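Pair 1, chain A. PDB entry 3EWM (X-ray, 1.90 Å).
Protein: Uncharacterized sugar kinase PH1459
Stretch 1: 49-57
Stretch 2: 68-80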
# COMPACT_ATOMS: atom_id res chain seq x y z
N LYS A 49 4.31 27.81 -14.35
CA LYS A 49 3.91 26.57 -15.05
C LYS A 49 4.71 25.38 -14.52
O LYS A 49 5.94 25.39 -14.51
CB LYS A 49 4.13 26.68 -16.56
CG LYS A 49 3.05 27.41 -17.33
CD LYS A 49 3.42 27.51 -18.83
CE LYS A 49 4.36 28.68 -19.12
NZ LYS A 49 4.46 28.98 -20.59
N SER A 50 3.98 24.37 -14.07
CA SER A 50 4.57 23.22 -13.40
C SER A 50 4.04 21.95 -14.00
O SER A 50 2.84 21.79 -14.17
CB SER A 50 4.23 23.27 -11.91
OG SER A 50 4.84 22.22 -11.22
N SER A 51 4.94 21.03 -14.32
CA SER A 51 4.57 19.74 -14.91
C SER A 51 5.21 18.65 -14.10
O SER A 51 6.35 18.77 -13.65
CB SER A 51 5.09 19.62 -16.34
OG SER A 51 4.41 20.49 -17.22
N LEU A 52 4.48 17.56 -13.92
CA LEU A 52 5.02 16.42 -13.21
C LEU A 52 5.04 15.21 -14.12
O LEU A 52 4.05 14.86 -14.75
CB LEU A 52 4.20 16.14 -11.95
CG LEU A 52 4.61 14.89 -11.15
CD1 LEU A 52 6.01 15.06 -10.53
CD2 LEU A 52 3.56 14.64 -10.08
N ILE A 53 6.20 14.60 -14.20
CA ILE A 53 6.36 13.35 -14.91
C ILE A 53 6.47 12.26 -13.88
O ILE A 53 7.37 12.25 -13.04
CB ILE A 53 7.61 13.38 -15.81
CG1 ILE A 53 7.37 14.35 -16.98
CG2 ILE A 53 7.97 11.93 -16.31
CD1 ILE A 53 8.64 14.99 -17.47
N SER A 54 5.52 11.34 -13.95
CA SER A 54 5.46 10.26 -13.01
C SER A 54 4.61 9.14 -13.58
O SER A 54 4.25 9.15 -14.77
CB SER A 54 4.91 10.73 -11.66
OG SER A 54 5.17 9.74 -10.69
N LYS A 55 4.29 8.17 -12.73
CA LYS A 55 3.53 7.03 -13.18
C LYS A 55 2.71 6.57 -12.01
O LYS A 55 3.23 6.42 -10.90
CB LYS A 55 4.47 5.91 -13.66
CG LYS A 55 3.82 4.96 -14.66
CD LYS A 55 4.85 4.00 -15.22
CE LYS A 55 4.21 2.99 -16.16
NZ LYS A 55 5.23 2.09 -16.77
N VAL A 56 1.42 6.38 -12.26
CA VAL A 56 0.50 5.88 -11.23
C VAL A 56 -0.15 4.61 -11.76
O VAL A 56 0.02 4.26 -12.94
CB VAL A 56 -0.59 6.93 -10.85
CG1 VAL A 56 0.04 8.14 -10.16
CG2 VAL A 56 -1.37 7.37 -12.08
N GLY A 57 -0.89 3.92 -10.90
CA GLY A 57 -1.63 2.76 -11.33
C GLY A 57 -2.89 3.23 -12.03
O GLY A 57 -3.42 4.31 -11.75
N GLU A 68 -6.05 15.70 -7.93
CA GLU A 68 -5.53 16.64 -6.94
C GLU A 68 -4.47 17.57 -7.53
O GLU A 68 -4.44 18.76 -7.22
CB GLU A 68 -4.99 15.90 -5.72
CG GLU A 68 -6.10 15.16 -4.91
CD GLU A 68 -7.25 16.09 -4.54
OE1 GLU A 68 -7.04 17.02 -3.75
OE2 GLU A 68 -8.37 15.89 -5.05
N LEU A 69 -3.57 16.99 -8.33
CA LEU A 69 -2.60 17.76 -9.09
C LEU A 69 -3.27 18.76 -10.03
O LEU A 69 -2.94 19.93 -10.01
CB LEU A 69 -1.66 16.83 -9.86
CG LEU A 69 -0.68 16.11 -8.93
CD1 LEU A 69 0.10 15.09 -9.68
CD2 LEU A 69 0.22 17.13 -8.27
N SER A 70 -4.22 18.28 -10.83
CA SER A 70 -5.03 19.14 -11.68
C SER A 70 -5.68 20.29 -10.90
O SER A 70 -5.65 21.43 -11.35
CB SER A 70 -6.12 18.34 -12.39
OG SER A 70 -6.71 19.13 -13.41
N LYS A 71 -6.21 20.02 -9.71
CA LYS A 71 -6.83 21.10 -8.91
C LYS A 71 -5.81 22.17 -8.55
O LYS A 71 -6.16 23.33 -8.32
CB LYS A 71 -7.46 20.56 -7.64
CG LYS A 71 -8.72 19.74 -7.86
CD LYS A 71 -9.15 19.19 -6.50
CE LYS A 71 -10.17 18.08 -6.64
NZ LYS A 71 -10.44 17.51 -5.28
N GLU A 72 -4.54 21.77 -8.51
CA GLU A 72 -3.44 22.69 -8.21
C GLU A 72 -2.80 23.27 -9.47
O GLU A 72 -1.79 23.96 -9.38
CB GLU A 72 -2.38 21.99 -7.35
CG GLU A 72 -2.84 21.70 -5.93
CD GLU A 72 -2.99 22.94 -5.05
OE1 GLU A 72 -2.45 24.02 -5.36
OE2 GLU A 72 -3.66 22.81 -4.02
N ASN A 73 -3.38 22.97 -10.63
CA ASN A 73 -2.92 23.47 -11.94
C ASN A 73 -1.58 22.94 -12.35
O ASN A 73 -0.87 23.54 -13.16
CB ASN A 73 -2.95 25.01 -12.00
CG ASN A 73 -4.34 25.54 -11.78
OD1 ASN A 73 -5.31 24.99 -12.29
ND2 ASN A 73 -4.45 26.59 -10.96
N VAL A 74 -1.26 21.77 -11.82
CA VAL A 74 -0.05 21.08 -12.22
C VAL A 74 -0.43 20.27 -13.44
O VAL A 74 -1.39 19.51 -13.42
CB VAL A 74 0.46 20.19 -11.11
CG1 VAL A 74 1.70 19.33 -11.62
CG2 VAL A 74 0.84 21.05 -9.92
N ASP A 75 0.34 20.47 -14.51
CA ASP A 75 0.18 19.72 -15.74
C ASP A 75 0.37 18.25 -15.43
O ASP A 75 1.40 17.86 -14.86
CB ASP A 75 1.20 20.22 -16.76
CG ASP A 75 1.25 19.38 -18.02
OD1 ASP A 75 0.23 18.76 -18.42
OD2 ASP A 75 2.35 19.35 -18.62
N THR A 76 -0.63 17.43 -15.77
CA THR A 76 -0.59 16.00 -15.43
C THR A 76 -0.46 15.11 -16.66
O THR A 76 -0.49 13.87 -16.55
CB THR A 76 -1.82 15.57 -14.62
OG1 THR A 76 -2.99 15.93 -15.35
CG2 THR A 76 -1.84 16.24 -13.23
N ARG A 77 -0.26 15.73 -17.83
CA ARG A 77 -0.15 15.01 -19.09
C ARG A 77 0.99 14.00 -19.08
O ARG A 77 0.88 12.92 -19.67
CB ARG A 77 -0.00 15.96 -20.28
CG ARG A 77 -1.29 16.70 -20.72
CD ARG A 77 -0.92 17.82 -21.73
NE ARG A 77 0.24 18.56 -21.23
CZ ARG A 77 1.13 19.21 -21.98
NH1 ARG A 77 1.01 19.28 -23.30
NH2 ARG A 77 2.17 19.80 -21.38
N GLY A 78 2.08 14.34 -18.39
CA GLY A 78 3.23 13.45 -18.27
C GLY A 78 3.11 12.40 -17.16
O GLY A 78 4.09 11.72 -16.84
N ILE A 79 1.93 12.26 -16.58
CA ILE A 79 1.70 11.17 -15.64
C ILE A 79 1.09 9.99 -16.38
O ILE A 79 -0.00 10.10 -16.94
CB ILE A 79 0.82 11.59 -14.43
CG1 ILE A 79 1.45 12.79 -13.72
CG2 ILE A 79 0.60 10.39 -13.47
CD1 ILE A 79 0.55 13.42 -12.71
N VAL A 80 1.82 8.88 -16.39
CA VAL A 80 1.41 7.68 -17.13
C VAL A 80 0.64 6.76 -16.19
O VAL A 80 0.88 6.75 -14.98
CB VAL A 80 2.63 6.96 -17.74
CG1 VAL A 80 2.24 5.62 -18.34
CG2 VAL A 80 3.30 7.84 -18.77
O HOH W 1 1.35 25.08 -13.50
O HOH W 2 1.25 24.17 -15.75
O HOH W 3 2.86 16.41 -16.71

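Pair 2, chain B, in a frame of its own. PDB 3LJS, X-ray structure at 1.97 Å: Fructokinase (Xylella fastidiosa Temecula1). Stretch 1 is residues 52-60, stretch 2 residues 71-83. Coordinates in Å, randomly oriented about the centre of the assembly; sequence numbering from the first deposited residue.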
# COMPACT_ATOMS: atom_id res chain seq x y z
N ALA B 52 25.88 10.72 17.13
CA ALA B 52 26.04 10.98 15.71
C ALA B 52 25.52 9.74 15.00
O ALA B 52 26.04 8.64 15.20
CB ALA B 52 27.53 11.19 15.37
N VAL B 53 24.49 9.89 14.18
CA VAL B 53 23.91 8.75 13.50
C VAL B 53 23.42 9.08 12.10
O VAL B 53 22.93 10.18 11.84
CB VAL B 53 22.73 8.16 14.32
CG1 VAL B 53 21.64 9.20 14.50
CG2 VAL B 53 22.18 6.92 13.63
N GLN B 54 23.56 8.12 11.21
CA GLN B 54 23.15 8.28 9.83
C GLN B 54 22.29 7.08 9.45
O GLN B 54 22.54 5.96 9.90
CB GLN B 54 24.40 8.35 8.95
CG GLN B 54 24.16 8.36 7.46
CD GLN B 54 25.46 8.44 6.67
OE1 GLN B 54 26.54 8.18 7.20
NE2 GLN B 54 25.35 8.78 5.39
N PHE B 55 21.26 7.31 8.65
CA PHE B 55 20.43 6.21 8.17
C PHE B 55 20.79 6.02 6.71
O PHE B 55 20.73 6.97 5.92
CB PHE B 55 18.94 6.50 8.27
CG PHE B 55 18.08 5.41 7.69
CD1 PHE B 55 17.82 4.25 8.41
CD2 PHE B 55 17.59 5.51 6.39
CE1 PHE B 55 17.08 3.20 7.85
CE2 PHE B 55 16.85 4.47 5.82
CZ PHE B 55 16.60 3.31 6.55
N VAL B 56 21.17 4.80 6.35
CA VAL B 56 21.54 4.48 4.97
C VAL B 56 20.52 3.51 4.40
O VAL B 56 20.30 2.42 4.93
CB VAL B 56 22.96 3.87 4.91
CG1 VAL B 56 23.28 3.40 3.48
CG2 VAL B 56 23.98 4.91 5.35
N GLY B 57 19.89 3.92 3.31
CA GLY B 57 18.88 3.09 2.68
C GLY B 57 18.19 3.86 1.58
O GLY B 57 18.50 5.03 1.34
N MSE B 58 17.23 3.21 0.93
CA MSE B 58 16.51 3.84 -0.16
C MSE B 58 15.07 4.14 0.20
O MSE B 58 14.37 3.29 0.75
CB MSE B 58 16.57 2.93 -1.39
CG MSE B 58 15.96 3.52 -2.65
SE MSE B 58 16.46 2.48 -4.20
CE MSE B 58 17.95 3.56 -4.80
N LEU B 59 14.64 5.36 -0.10
CA LEU B 59 13.28 5.81 0.15
C LEU B 59 12.62 6.08 -1.20
O LEU B 59 13.28 6.49 -2.15
CB LEU B 59 13.28 7.11 0.97
CG LEU B 59 14.01 7.13 2.31
CD1 LEU B 59 13.78 8.46 3.01
CD2 LEU B 59 13.51 5.99 3.17
N GLY B 60 11.31 5.86 -1.28
CA GLY B 60 10.62 6.10 -2.53
C GLY B 60 10.50 7.59 -2.80
O GLY B 60 10.66 8.41 -1.89
N SER B 71 11.18 13.31 8.52
CA SER B 71 11.15 12.81 9.89
C SER B 71 12.58 12.58 10.37
O SER B 71 12.92 12.89 11.52
CB SER B 71 10.36 11.50 9.98
OG SER B 71 8.99 11.71 9.67
N PHE B 72 13.43 12.03 9.50
CA PHE B 72 14.83 11.78 9.85
C PHE B 72 15.54 13.11 10.11
O PHE B 72 16.27 13.26 11.09
CB PHE B 72 15.55 11.03 8.73
CG PHE B 72 15.29 9.54 8.71
CD1 PHE B 72 15.40 8.78 9.88
CD2 PHE B 72 14.97 8.89 7.52
CE1 PHE B 72 15.20 7.39 9.85
CE2 PHE B 72 14.77 7.50 7.48
CZ PHE B 72 14.89 6.75 8.65
N ALA B 73 15.35 14.07 9.21
CA ALA B 73 15.98 15.38 9.34
C ALA B 73 15.57 16.06 10.65
O ALA B 73 16.43 16.58 11.37
CB ALA B 73 15.61 16.26 8.15
N GLU B 74 14.28 16.05 10.95
CA GLU B 74 13.78 16.68 12.17
C GLU B 74 14.32 16.02 13.44
O GLU B 74 14.46 16.68 14.47
CB GLU B 74 12.25 16.62 12.22
CG GLU B 74 11.57 17.08 10.93
CD GLU B 74 10.05 16.99 10.99
OE1 GLU B 74 9.53 15.99 11.54
OE2 GLU B 74 9.39 17.91 10.46
N ALA B 75 14.64 14.73 13.36
CA ALA B 75 15.15 14.01 14.53
C ALA B 75 16.64 14.19 14.72
O ALA B 75 17.19 13.82 15.77
CB ALA B 75 14.81 12.53 14.41
N GLY B 76 17.31 14.74 13.73
CA GLY B 76 18.75 14.93 13.85
C GLY B 76 19.54 13.79 13.23
O GLY B 76 20.75 13.69 13.43
N VAL B 77 18.87 12.93 12.48
CA VAL B 77 19.54 11.81 11.81
C VAL B 77 20.15 12.36 10.51
O VAL B 77 19.46 13.03 9.74
CB VAL B 77 18.55 10.68 11.45
CG1 VAL B 77 19.24 9.60 10.60
CG2 VAL B 77 17.98 10.06 12.73
N VAL B 78 21.43 12.09 10.27
CA VAL B 78 22.07 12.56 9.04
C VAL B 78 21.45 11.84 7.85
O VAL B 78 21.31 10.61 7.86
CB VAL B 78 23.60 12.32 9.08
CG1 VAL B 78 24.21 12.60 7.72
CG2 VAL B 78 24.24 13.21 10.14
N THR B 79 21.08 12.60 6.83
CA THR B 79 20.42 12.03 5.65
C THR B 79 21.26 11.90 4.39
O THR B 79 20.74 11.48 3.35
CB THR B 79 19.16 12.84 5.30
OG1 THR B 79 19.53 14.20 5.04
CG2 THR B 79 18.16 12.81 6.45
N ASP B 80 22.55 12.24 4.46
CA ASP B 80 23.43 12.17 3.29
C ASP B 80 23.50 10.82 2.61
O ASP B 80 23.71 10.74 1.40
CB ASP B 80 24.87 12.57 3.67
CG ASP B 80 24.94 13.88 4.41
OD1 ASP B 80 24.10 14.76 4.14
OD2 ASP B 80 25.85 14.02 5.26
N GLY B 81 23.33 9.74 3.37
CA GLY B 81 23.41 8.41 2.80
C GLY B 81 22.10 7.85 2.26
O GLY B 81 22.05 6.69 1.85
N ILE B 82 21.05 8.66 2.26
CA ILE B 82 19.77 8.21 1.75
C ILE B 82 19.70 8.43 0.25
O ILE B 82 20.11 9.47 -0.25
CB ILE B 82 18.59 8.98 2.41
CG1 ILE B 82 18.47 8.61 3.89
CG2 ILE B 82 17.28 8.65 1.69
CD1 ILE B 82 17.40 9.39 4.63
N VAL B 83 19.20 7.43 -0.48
CA VAL B 83 19.04 7.57 -1.93
C VAL B 83 17.55 7.40 -2.22
O VAL B 83 16.81 6.86 -1.40
CB VAL B 83 19.86 6.52 -2.72
CG1 VAL B 83 21.34 6.84 -2.60
CG2 VAL B 83 19.56 5.13 -2.21
O HOH W 4 23.29 12.62 14.05

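Superposing N, CA and C of 14 central residues brings pair 2 onto pair 1 with an RMSD of 0.4 Å. In both, a helix ends, the chain passes through a loop and a type I turn, and a short strand then runs parallel to the first stretch. Two zones of backbone pairing result. In the first, Asp75(A) N donates to Ser50(A) O at 2.8 Å and Leu52(A) N to Asp75(A) O at 3.2 Å; the matching bonds in pair 2 are Val78(B) N to Val53(B) O at 2.9 Å and a weak one, Phe55(B) N to Val78(B) O, at 3.4 Å. In the second, Val80(A) N reaches Ser54(A) O at 2.9 Å and Val56(A) N reaches Val80(A) O at 2.8 Å, mirrored by Val83(B) N to Gly57(B) O at 3.1 Å and Leu59(B) N to Val83(B) O at 2.9 Å.

One link is not conserved. Ser54(A) N donates to Gly78(A) O at 3.2 Å, whereas Gly57(B) N lies 3.8 Å from Gly81(B) O and has no partner in the model; the chain turns a corner at this glycine.

The apolar centre is filled differently. Leu52(A) CD2 packs 3.5 Å from Leu69(A) CD1, while the matched Phe55(B) and Phe72(B) form an offset stack, centroids 4.7 Å apart and planes at 20°. The neighbouring valine hardly changes: Val74(A) and Val77(B) have side-chain centres 0.2 Å apart, both in rotamer t. Val74(A) CG1 lies 4.1 Å from Leu52(A) CB, and Val77(B) CG1 3.9 Å from Phe55(B) CB. Further along, Ile79(A) CG2 meets Val56(A) CG2 at 3.9 Å, and Ile82(B) CG2 meets Leu59(B) CG at 3.7 Å.

The sharpest chemical contrast is at Ser51(A)/Asp75(A) against Gln54(B)/Val78(B). Ser51(A) OG donates to Asp75(A) OD2 at 2.7 Å, and the same carboxylate holds Arg77(A) in a salt bridge, Arg77(A) NH2 to Asp75(A) OD2 at 2.8 Å. In pair 2 the aliphatic parts meet instead, Gln54(B) CB to Val78(B) CB at 4.1 Å, and the longer glutamine extends to the turn, with NE2 3.0 Å from Gly81(B) N. Both atoms are donors, so this approach is not a hydrogen bond.

The turn glycine is common to both. An ideal CB on Gly78(A) would sit tightly, 3.1 Å from Ile53(A) CG1; on Gly81(B) it would clash with Gln54(B) NE2 at 2.5 Å and Val56(B) CG2 at 2.9 Å.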